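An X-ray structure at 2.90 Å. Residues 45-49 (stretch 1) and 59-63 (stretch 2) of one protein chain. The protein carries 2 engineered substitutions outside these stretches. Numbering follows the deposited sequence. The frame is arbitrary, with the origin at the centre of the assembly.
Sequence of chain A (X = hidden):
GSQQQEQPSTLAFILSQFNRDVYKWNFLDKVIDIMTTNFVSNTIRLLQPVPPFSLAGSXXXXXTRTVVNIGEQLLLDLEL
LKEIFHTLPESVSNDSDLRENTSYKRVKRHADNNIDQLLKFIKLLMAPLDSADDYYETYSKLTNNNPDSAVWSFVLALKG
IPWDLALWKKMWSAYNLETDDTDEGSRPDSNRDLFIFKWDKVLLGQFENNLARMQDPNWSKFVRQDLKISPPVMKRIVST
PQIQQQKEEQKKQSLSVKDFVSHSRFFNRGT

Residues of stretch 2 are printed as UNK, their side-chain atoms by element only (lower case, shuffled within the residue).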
ATOM      1  N   ARG A  45      -6.502   6.572  -4.186  1.00 38.25           N
ATOM      2  CA  ARG A  45      -7.555   7.281  -4.926  1.00 41.35           C
ATOM      3  C   ARG A  45      -6.915   8.166  -5.961  1.00 43.56           C
ATOM      4  O   ARG A  45      -7.464   8.369  -7.053  1.00 48.33           O
ATOM      5  CB  ARG A  45      -8.480   8.099  -4.024  1.00 41.55           C
ATOM      6  CG  ARG A  45      -9.310   7.212  -3.117  1.00 49.89           C
ATOM      7  CD  ARG A  45     -10.242   7.928  -2.110  1.00 65.59           C
ATOM      8  NE  ARG A  45     -10.948   6.886  -1.341  1.00 81.04           N
ATOM      9  CZ  ARG A  45     -12.051   6.230  -1.754  1.00 81.20           C
ATOM     10  NH1 ARG A  45     -12.614   6.514  -2.926  1.00 65.34           N
ATOM     11  NH2 ARG A  45     -12.599   5.280  -0.993  1.00 71.07           N
ATOM     12  N   LEU A  46      -5.728   8.647  -5.627  1.00 39.63           N
ATOM     13  CA  LEU A  46      -5.016   9.522  -6.499  1.00 39.33           C
ATOM     14  C   LEU A  46      -4.526   8.775  -7.734  1.00 41.42           C
ATOM     15  O   LEU A  46      -4.824   9.166  -8.903  1.00 44.58           O
ATOM     16  CB  LEU A  46      -3.817  10.102  -5.760  1.00 37.54           C
ATOM     17  CG  LEU A  46      -2.858  10.925  -6.631  1.00 38.08           C
ATOM     18  CD1 LEU A  46      -3.447  12.254  -7.024  1.00 40.25           C
ATOM     19  CD2 LEU A  46      -1.550  11.141  -5.928  1.00 36.79           C
ATOM     20  N   LEU A  47      -3.786   7.709  -7.465  1.00 37.74           N
ATOM     21  CA  LEU A  47      -3.152   6.977  -8.502  1.00 37.91           C
ATOM     22  C   LEU A  47      -3.950   5.914  -9.205  1.00 39.21           C
ATOM     23  O   LEU A  47      -3.546   5.475 -10.277  1.00 40.57           O
ATOM     24  CB  LEU A  47      -1.945   6.299  -7.910  1.00 36.35           C
ATOM     25  CG  LEU A  47      -0.852   7.217  -7.367  1.00 36.00           C
ATOM     26  CD1 LEU A  47       0.215   6.362  -6.802  1.00 34.50           C
ATOM     27  CD2 LEU A  47      -0.254   8.098  -8.445  1.00 36.41           C
ATOM     28  N   GLN A  48      -5.068   5.478  -8.645  1.00 40.37           N
ATOM     29  CA  GLN A  48      -5.745   4.348  -9.255  1.00 42.72           C
ATOM     30  C   GLN A  48      -6.395   4.657 -10.589  1.00 47.55           C
ATOM     31  O   GLN A  48      -6.876   5.776 -10.825  1.00 48.81           O
ATOM     32  CB  GLN A  48      -6.767   3.744  -8.316  1.00 44.65           C
ATOM     33  CG  GLN A  48      -8.062   4.478  -8.336  1.00 47.55           C
ATOM     34  CD  GLN A  48      -9.009   3.990  -7.292  1.00 45.17           C
ATOM     35  OE1 GLN A  48      -9.411   4.761  -6.438  1.00 53.37           O
ATOM     36  NE2 GLN A  48      -9.332   2.700  -7.311  1.00 46.40           N
ATOM     37  N   PRO A  49      -6.438   3.636 -11.457  1.00 49.80           N
ATOM     38  CA  PRO A  49      -7.028   3.697 -12.786  1.00 53.66           C
ATOM     39  C   PRO A  49      -8.547   3.929 -12.722  1.00 58.69           C
ATOM     40  O   PRO A  49      -9.205   3.520 -11.746  1.00 57.96           O
ATOM     41  CB  PRO A  49      -6.697   2.317 -13.373  1.00 52.72           C
ATOM     42  CG  PRO A  49      -6.623   1.432 -12.213  1.00 51.64           C
ATOM     43  CD  PRO A  49      -6.034   2.264 -11.103  1.00 49.63           C
ATOM     44  N   UNK A  59      -6.126   7.543 -22.275  1.00 94.71           N
ATOM     45  CA  UNK A  59      -4.919   7.275 -21.447  1.00 88.57           C
ATOM     46  C   UNK A  59      -5.021   7.308 -19.915  1.00 80.35           C
ATOM     47  O   UNK A  59      -6.045   7.736 -19.357  1.00 79.53           O
ATOM     48  c   UNK A  59      -2.243   9.231 -23.611  1.00110.92           C
ATOM     49  c   UNK A  59      -3.818   8.288 -21.837  1.00 89.79           C
ATOM     50  c   UNK A  59      -1.881   9.123 -25.098  1.00120.02           C
ATOM     51  c   UNK A  59      -3.288   8.160 -23.257  1.00103.38           C
ATOM     52  n   UNK A  59      -1.124  10.297 -25.617  1.00116.95           N
ATOM     53  N   UNK A  60      -3.941   6.852 -19.256  1.00 69.81           N
ATOM     54  CA  UNK A  60      -3.822   6.915 -17.796  1.00 61.51           C
ATOM     55  C   UNK A  60      -3.673   8.369 -17.367  1.00 61.11           C
ATOM     56  O   UNK A  60      -2.999   9.148 -18.034  1.00 62.56           O
ATOM     57  c   UNK A  60      -3.409   3.797 -14.387  1.00 51.33           C
ATOM     58  n   UNK A  60      -4.030   4.321 -15.440  1.00 55.11           N
ATOM     59  c   UNK A  60      -2.594   6.162 -17.276  1.00 54.39           C
ATOM     60  c   UNK A  60      -2.581   4.652 -17.442  1.00 52.22           C
ATOM     61  n   UNK A  60      -3.693   4.250 -13.168  1.00 48.32           N
ATOM     62  c   UNK A  60      -3.785   3.927 -16.823  1.00 48.73           C
ATOM     63  n   UNK A  60      -2.487   2.852 -14.553  1.00 44.44           N
ATOM     64  N   UNK A  61      -4.278   8.721 -16.239  1.00 60.78           N
ATOM     65  CA  UNK A  61      -4.185  10.067 -15.682  1.00 59.54           C
ATOM     66  C   UNK A  61      -2.713  10.553 -15.547  1.00 55.06           C
ATOM     67  O   UNK A  61      -2.449  11.733 -15.758  1.00 56.84           O
ATOM     68  c   UNK A  61      -5.646  11.303 -12.239  1.00 91.72           C
ATOM     69  c   UNK A  61      -5.747  12.622 -11.450  1.00 97.20           C
ATOM     70  c   UNK A  61      -5.108  11.482 -13.677  1.00 75.19           C
ATOM     71  c   UNK A  61      -4.939  10.109 -14.345  1.00 61.73           C
ATOM     72  n   UNK A  61      -6.057  12.341 -10.003  1.00 91.94           N
ATOM     73  N   UNK A  62      -1.769   9.665 -15.211  1.00 50.98           N
ATOM     74  CA  UNK A  62      -0.338  10.016 -15.122  1.00 48.81           C
ATOM     75  C   UNK A  62       0.610   9.049 -15.833  1.00 53.43           C
ATOM     76  O   UNK A  62       0.375   7.841 -15.821  1.00 58.61           O
ATOM     77  c   UNK A  62      -0.635  10.843 -12.755  1.00 49.46           C
ATOM     78  c   UNK A  62      -1.215  13.026 -11.913  1.00 48.34           C
ATOM     79  c   UNK A  62      -1.482  10.272 -11.809  1.00 42.24           C
ATOM     80  c   UNK A  62       0.132   9.973 -13.691  1.00 45.37           C
ATOM     81  c   UNK A  62      -0.497  12.230 -12.792  1.00 47.62           C
ATOM     82  c   UNK A  62      -2.051  12.442 -10.971  1.00 43.65           C
ATOM     83  c   UNK A  62      -2.185  11.061 -10.922  1.00 43.69           C
ATOM     84  N   UNK A  63       1.698   9.566 -16.411  1.00 55.38           N
ATOM     85  CA  UNK A  63       2.748   8.720 -16.990  1.00 57.01           C
ATOM     86  C   UNK A  63       3.518   8.096 -15.828  1.00 53.33           C
ATOM     87  O   UNK A  63       3.561   8.671 -14.736  1.00 53.65           O
ATOM     88  c   UNK A  63       4.314  11.035 -19.821  1.00100.87           C
ATOM     89  o   UNK A  63       4.025  11.550 -20.933  1.00108.01           O
ATOM     90  o   UNK A  63       5.461  11.149 -19.299  1.00101.19           O
ATOM     91  c   UNK A  63       3.216  10.234 -19.078  1.00 81.56           C
ATOM     92  c   UNK A  63       3.741   9.552 -17.801  1.00 62.03           C
TER

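Position 59 has five side-chain atoms, four carbons in an unbranched row ending in a nitrogen. The side chain is out of reach of stretch 1. An unbranched chain that ends in an amine is lysine, so this is K59. It takes no part in the contact. The chain is extended and poorly ordered, and the peptide bond before it is cis.

Position 60 has seven side-chain atoms: three carbons, a nitrogen, then a carbon carrying two more nitrogens. One of these terminal nitrogens lies near the backbone of L47, Q48 and P49. The forked, nitrogen-rich end is a guanidinium, and the residue is R60. Its CA-to-CB bond points sideways, but chi1, chi2 and chi3 are all m, and the end of the side chain comes nearer to stretch 1. R60 NH2 is 3.1 Å from L47 O, which sits at the edge of the guanidinium, near its plane. P49 CB lies over one face, 3.6 Å from R60 NH2. P49 N is 3.3 Å from R60 NH2, but a proline nitrogen within the chain has no hydrogen to give, so this is not a hydrogen bond. Both NH1 and NH2 of R60 have hydrogen bonds elsewhere in the structure.

Position 61 again has four carbons in a row ending in a nitrogen, without branches. The nitrogen approaches L46. This is a second lysine, K61. All four chi angles are t, so the chain is fully extended. Its CA-to-CB bond points toward stretch 1, and K61 NZ ends 3.6 Å from L46 O.

Position 62 has one carbon followed by a ring of six carbons, with no oxygen on it. The ring lies against L46 and L47. This is phenylalanine, F62. F62 CZ is 4.2 Å from L46 CD1, and F62 CD1 is 4.2 Å from L47 CD2. L46 O meets the ring at its edge, 3.8 Å from F62 CE1.

Position 63 has three carbons, the third carrying two oxygens, and is out of reach of stretch 1. A carboxylate on a two-carbon arm is glutamate, E63. It stands at the N-cap position, right before a helix.

The contact is small, burying 262 Å² in all. F62 packs against L46 and L47 at the end of a helix. R60 and K61 bring charged ends close to backbone carbonyl oxygens there, and P49 covers one face of the R60 guanidinium.

Stretch 2, residues 59-63: KRKFE
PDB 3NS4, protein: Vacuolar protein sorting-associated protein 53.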